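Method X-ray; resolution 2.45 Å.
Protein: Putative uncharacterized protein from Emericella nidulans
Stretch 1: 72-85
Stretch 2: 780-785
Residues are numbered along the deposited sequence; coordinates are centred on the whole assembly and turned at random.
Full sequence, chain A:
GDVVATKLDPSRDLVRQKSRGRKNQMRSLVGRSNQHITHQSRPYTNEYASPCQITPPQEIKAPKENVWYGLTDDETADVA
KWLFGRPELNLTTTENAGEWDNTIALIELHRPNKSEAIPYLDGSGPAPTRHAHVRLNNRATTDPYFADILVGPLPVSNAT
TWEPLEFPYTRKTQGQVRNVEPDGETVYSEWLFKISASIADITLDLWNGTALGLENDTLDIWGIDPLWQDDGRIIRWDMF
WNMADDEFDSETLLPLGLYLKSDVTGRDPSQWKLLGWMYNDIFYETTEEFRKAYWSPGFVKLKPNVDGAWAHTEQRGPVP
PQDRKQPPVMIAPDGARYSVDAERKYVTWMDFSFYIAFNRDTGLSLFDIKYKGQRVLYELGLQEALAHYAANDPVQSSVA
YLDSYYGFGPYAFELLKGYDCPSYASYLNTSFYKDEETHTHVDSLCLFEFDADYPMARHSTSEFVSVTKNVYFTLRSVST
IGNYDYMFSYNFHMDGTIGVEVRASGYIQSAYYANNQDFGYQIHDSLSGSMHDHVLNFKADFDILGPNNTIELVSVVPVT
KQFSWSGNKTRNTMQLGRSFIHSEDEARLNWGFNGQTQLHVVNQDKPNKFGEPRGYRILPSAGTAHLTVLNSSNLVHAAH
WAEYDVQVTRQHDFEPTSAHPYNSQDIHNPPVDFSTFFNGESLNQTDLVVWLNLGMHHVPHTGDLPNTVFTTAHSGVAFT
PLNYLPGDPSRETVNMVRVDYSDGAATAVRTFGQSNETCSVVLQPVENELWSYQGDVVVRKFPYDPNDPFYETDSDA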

# COMPACT_ATOMS: atom_id res chain seq x y z
N THR A 72 -23.23 10.12 -28.75
CA THR A 72 -22.90 11.48 -29.16
C THR A 72 -24.07 12.39 -28.80
O THR A 72 -25.19 11.92 -28.58
CB THR A 72 -22.65 11.59 -30.66
OG1 THR A 72 -23.84 11.21 -31.36
CG2 THR A 72 -21.48 10.69 -31.09
N ASP A 73 -23.82 13.69 -28.75
CA ASP A 73 -24.87 14.65 -28.42
C ASP A 73 -26.08 14.54 -29.34
O ASP A 73 -27.22 14.57 -28.88
CB ASP A 73 -24.30 16.07 -28.44
CG ASP A 73 -23.47 16.37 -27.20
OD1 ASP A 73 -23.22 15.44 -26.40
OD2 ASP A 73 -23.07 17.55 -27.02
N ASP A 74 -25.83 14.41 -30.64
CA ASP A 74 -26.89 14.30 -31.63
C ASP A 74 -27.75 13.05 -31.39
O ASP A 74 -28.98 13.13 -31.39
CB ASP A 74 -26.31 14.28 -33.06
CG ASP A 74 -25.76 15.64 -33.50
OD1 ASP A 74 -25.84 16.62 -32.72
OD2 ASP A 74 -25.23 15.73 -34.63
N GLU A 75 -27.10 11.91 -31.20
CA GLU A 75 -27.80 10.66 -30.92
C GLU A 75 -28.72 10.80 -29.72
O GLU A 75 -29.89 10.42 -29.78
CB GLU A 75 -26.80 9.53 -30.65
CG GLU A 75 -26.09 9.00 -31.88
CD GLU A 75 -24.95 8.06 -31.54
OE1 GLU A 75 -24.61 7.20 -32.38
OE2 GLU A 75 -24.39 8.18 -30.42
N THR A 76 -28.19 11.35 -28.64
CA THR A 76 -28.94 11.57 -27.40
C THR A 76 -30.12 12.50 -27.64
O THR A 76 -31.19 12.31 -27.06
CB THR A 76 -28.03 12.17 -26.31
OG1 THR A 76 -26.87 11.35 -26.14
CG2 THR A 76 -28.77 12.27 -24.98
N ALA A 77 -29.92 13.51 -28.48
CA ALA A 77 -30.98 14.43 -28.89
C ALA A 77 -32.04 13.72 -29.73
O ALA A 77 -33.24 13.87 -29.49
CB ALA A 77 -30.40 15.60 -29.66
N ASP A 78 -31.60 12.96 -30.73
CA ASP A 78 -32.51 12.23 -31.61
C ASP A 78 -33.37 11.23 -30.82
O ASP A 78 -34.59 11.15 -31.04
CB ASP A 78 -31.74 11.52 -32.73
CG ASP A 78 -31.31 12.46 -33.85
OD1 ASP A 78 -31.62 13.67 -33.79
OD2 ASP A 78 -30.66 11.98 -34.80
N VAL A 79 -32.75 10.50 -29.90
CA VAL A 79 -33.46 9.51 -29.09
C VAL A 79 -34.49 10.16 -28.17
O VAL A 79 -35.59 9.66 -28.03
CB VAL A 79 -32.48 8.66 -28.26
CG1 VAL A 79 -33.24 7.77 -27.29
CG2 VAL A 79 -31.60 7.84 -29.17
N ALA A 80 -34.14 11.29 -27.55
CA ALA A 80 -35.08 12.01 -26.70
C ALA A 80 -36.32 12.40 -27.50
O ALA A 80 -37.45 12.07 -27.13
CB ALA A 80 -34.43 13.24 -26.10
N LYS A 81 -36.10 13.07 -28.62
CA LYS A 81 -37.18 13.50 -29.51
C LYS A 81 -38.06 12.31 -29.94
O LYS A 81 -39.29 12.41 -29.92
CB LYS A 81 -36.58 14.20 -30.75
CG LYS A 81 -37.61 14.78 -31.73
CD LYS A 81 -38.13 13.72 -32.70
N TRP A 82 -37.42 11.20 -30.29
CA TRP A 82 -38.12 9.98 -30.70
C TRP A 82 -39.01 9.43 -29.60
O TRP A 82 -40.16 9.07 -29.85
CB TRP A 82 -37.09 8.91 -31.08
CG TRP A 82 -37.66 7.69 -31.72
CD1 TRP A 82 -37.91 7.51 -33.05
CD2 TRP A 82 -37.99 6.46 -31.08
NE1 TRP A 82 -38.41 6.25 -33.27
CE2 TRP A 82 -38.46 5.58 -32.08
CE3 TRP A 82 -37.96 6.02 -29.75
CZ2 TRP A 82 -38.89 4.28 -31.79
CZ3 TRP A 82 -38.38 4.73 -29.46
CH2 TRP A 82 -38.85 3.87 -30.48
N LEU A 83 -38.47 9.37 -28.38
CA LEU A 83 -39.20 8.83 -27.23
C LEU A 83 -40.47 9.63 -26.95
O LEU A 83 -41.50 9.06 -26.62
CB LEU A 83 -38.31 8.78 -25.98
CG LEU A 83 -37.28 7.64 -25.91
CD1 LEU A 83 -36.30 7.84 -24.76
CD2 LEU A 83 -37.98 6.30 -25.78
N PHE A 84 -40.39 10.96 -27.07
CA PHE A 84 -41.55 11.80 -26.80
C PHE A 84 -42.61 11.69 -27.89
O PHE A 84 -43.78 11.94 -27.63
CB PHE A 84 -41.14 13.27 -26.59
CG PHE A 84 -40.46 13.53 -25.28
CD1 PHE A 84 -41.17 13.43 -24.09
CD2 PHE A 84 -39.12 13.85 -25.22
CE1 PHE A 84 -40.55 13.65 -22.88
CE2 PHE A 84 -38.49 14.07 -24.01
CZ PHE A 84 -39.22 13.97 -22.84
N GLY A 85 -42.18 11.30 -29.09
CA GLY A 85 -43.09 11.04 -30.19
C GLY A 85 -43.66 9.63 -30.20
O GLY A 85 -44.29 9.21 -31.17
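Stretch 2, residues 780-785: RKFPYD

A helix can hold a chain segment from nearly 700 residues away by offering small residues where the partner packs closely and larger or charged ones toward its ends, and helix 73-84 with residues 780-785 is a compact example. Stretch 2 arrives as a strand at Arg780, passes through an extended Phe782 and a cis peptide bond before Pro783, and turns back, so that Asp785 N donates to Arg780 O at 3.0 Å. Along the helix, it steps from Ala77, nearest Lys781, toward the C-terminal end at Lys81, nearest Phe782, then returns to put Tyr784 beside Asp73, Asp74 and Ala77. Lys781, Phe782 and Tyr784 all point toward the helix, whereas Pro783 points away.

Polar contacts gather at the helix N-terminus. Asp73 OD2 forms a salt bridge with Lys781 NZ at 3.1 Å, and Tyr784 OH donates a hydrogen bond to Asp74 OD1 at 2.7 Å.

In the middle, the helix presents alanine where the backbones come closest. The CA atoms of Ala77 and Lys781 lie 4.9 Å apart, and Ala77 CB sits over the face of the Tyr784 ring, 3.3 Å from Tyr784 CG, in a CH-pi contact. About one turn on, Ala80 CB meets Phe782 CB at 4.0 Å.

Aromatic packing closes the C-terminal end. The Phe782 and Phe84 rings form an offset stack, planes at 24°, with Phe782 CD1 3.6 Å from Phe84 CD2; Lys81 CA lies 3.6 Å from Phe782 CD2.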

# COMPACT_ATOMS: atom_id res chain seq x y z
N ARG A 780 -29.38 21.74 -23.39
CA ARG A 780 -30.72 21.14 -23.48
C ARG A 780 -30.81 20.24 -24.72
O ARG A 780 -30.40 20.64 -25.80
CB ARG A 780 -31.81 22.22 -23.50
N LYS A 781 -31.32 19.02 -24.54
CA LYS A 781 -31.37 18.02 -25.62
C LYS A 781 -32.78 17.77 -26.18
O LYS A 781 -32.92 17.15 -27.23
CB LYS A 781 -30.75 16.70 -25.15
CG LYS A 781 -29.26 16.78 -24.80
CD LYS A 781 -28.38 17.01 -26.03
CE LYS A 781 -26.93 17.30 -25.65
NZ LYS A 781 -26.12 17.99 -26.68
N PHE A 782 -33.80 18.24 -25.47
CA PHE A 782 -35.16 18.29 -26.01
C PHE A 782 -35.91 19.46 -25.36
O PHE A 782 -36.19 19.42 -24.16
CB PHE A 782 -35.92 16.99 -25.78
CG PHE A 782 -37.30 16.98 -26.39
CD1 PHE A 782 -38.41 17.34 -25.64
CD2 PHE A 782 -37.48 16.64 -27.73
CE1 PHE A 782 -39.68 17.35 -26.20
CE2 PHE A 782 -38.74 16.65 -28.30
CZ PHE A 782 -39.84 17.00 -27.54
N PRO A 783 -36.22 20.52 -26.14
CA PRO A 783 -35.81 20.73 -27.54
C PRO A 783 -34.29 20.82 -27.67
O PRO A 783 -33.63 21.41 -26.81
CB PRO A 783 -36.46 22.08 -27.90
CG PRO A 783 -37.58 22.24 -26.92
CD PRO A 783 -37.11 21.59 -25.66
N TYR A 784 -33.74 20.23 -28.73
CA TYR A 784 -32.29 20.19 -28.92
C TYR A 784 -31.75 21.59 -29.26
O TYR A 784 -32.02 22.12 -30.34
CB TYR A 784 -31.92 19.18 -30.02
CG TYR A 784 -30.43 18.91 -30.17
CD1 TYR A 784 -29.57 18.90 -29.07
CD2 TYR A 784 -29.88 18.61 -31.42
CE1 TYR A 784 -28.21 18.64 -29.21
CE2 TYR A 784 -28.52 18.34 -31.57
CZ TYR A 784 -27.69 18.36 -30.46
OH TYR A 784 -26.35 18.10 -30.58
N ASP A 785 -31.00 22.16 -28.32
CA ASP A 785 -30.47 23.52 -28.44
C ASP A 785 -28.99 23.52 -28.03
O ASP A 785 -28.64 23.94 -26.92
CB ASP A 785 -31.30 24.47 -27.57
CG ASP A 785 -30.97 25.95 -27.81
OD1 ASP A 785 -30.38 26.28 -28.86
OD2 ASP A 785 -31.32 26.77 -26.94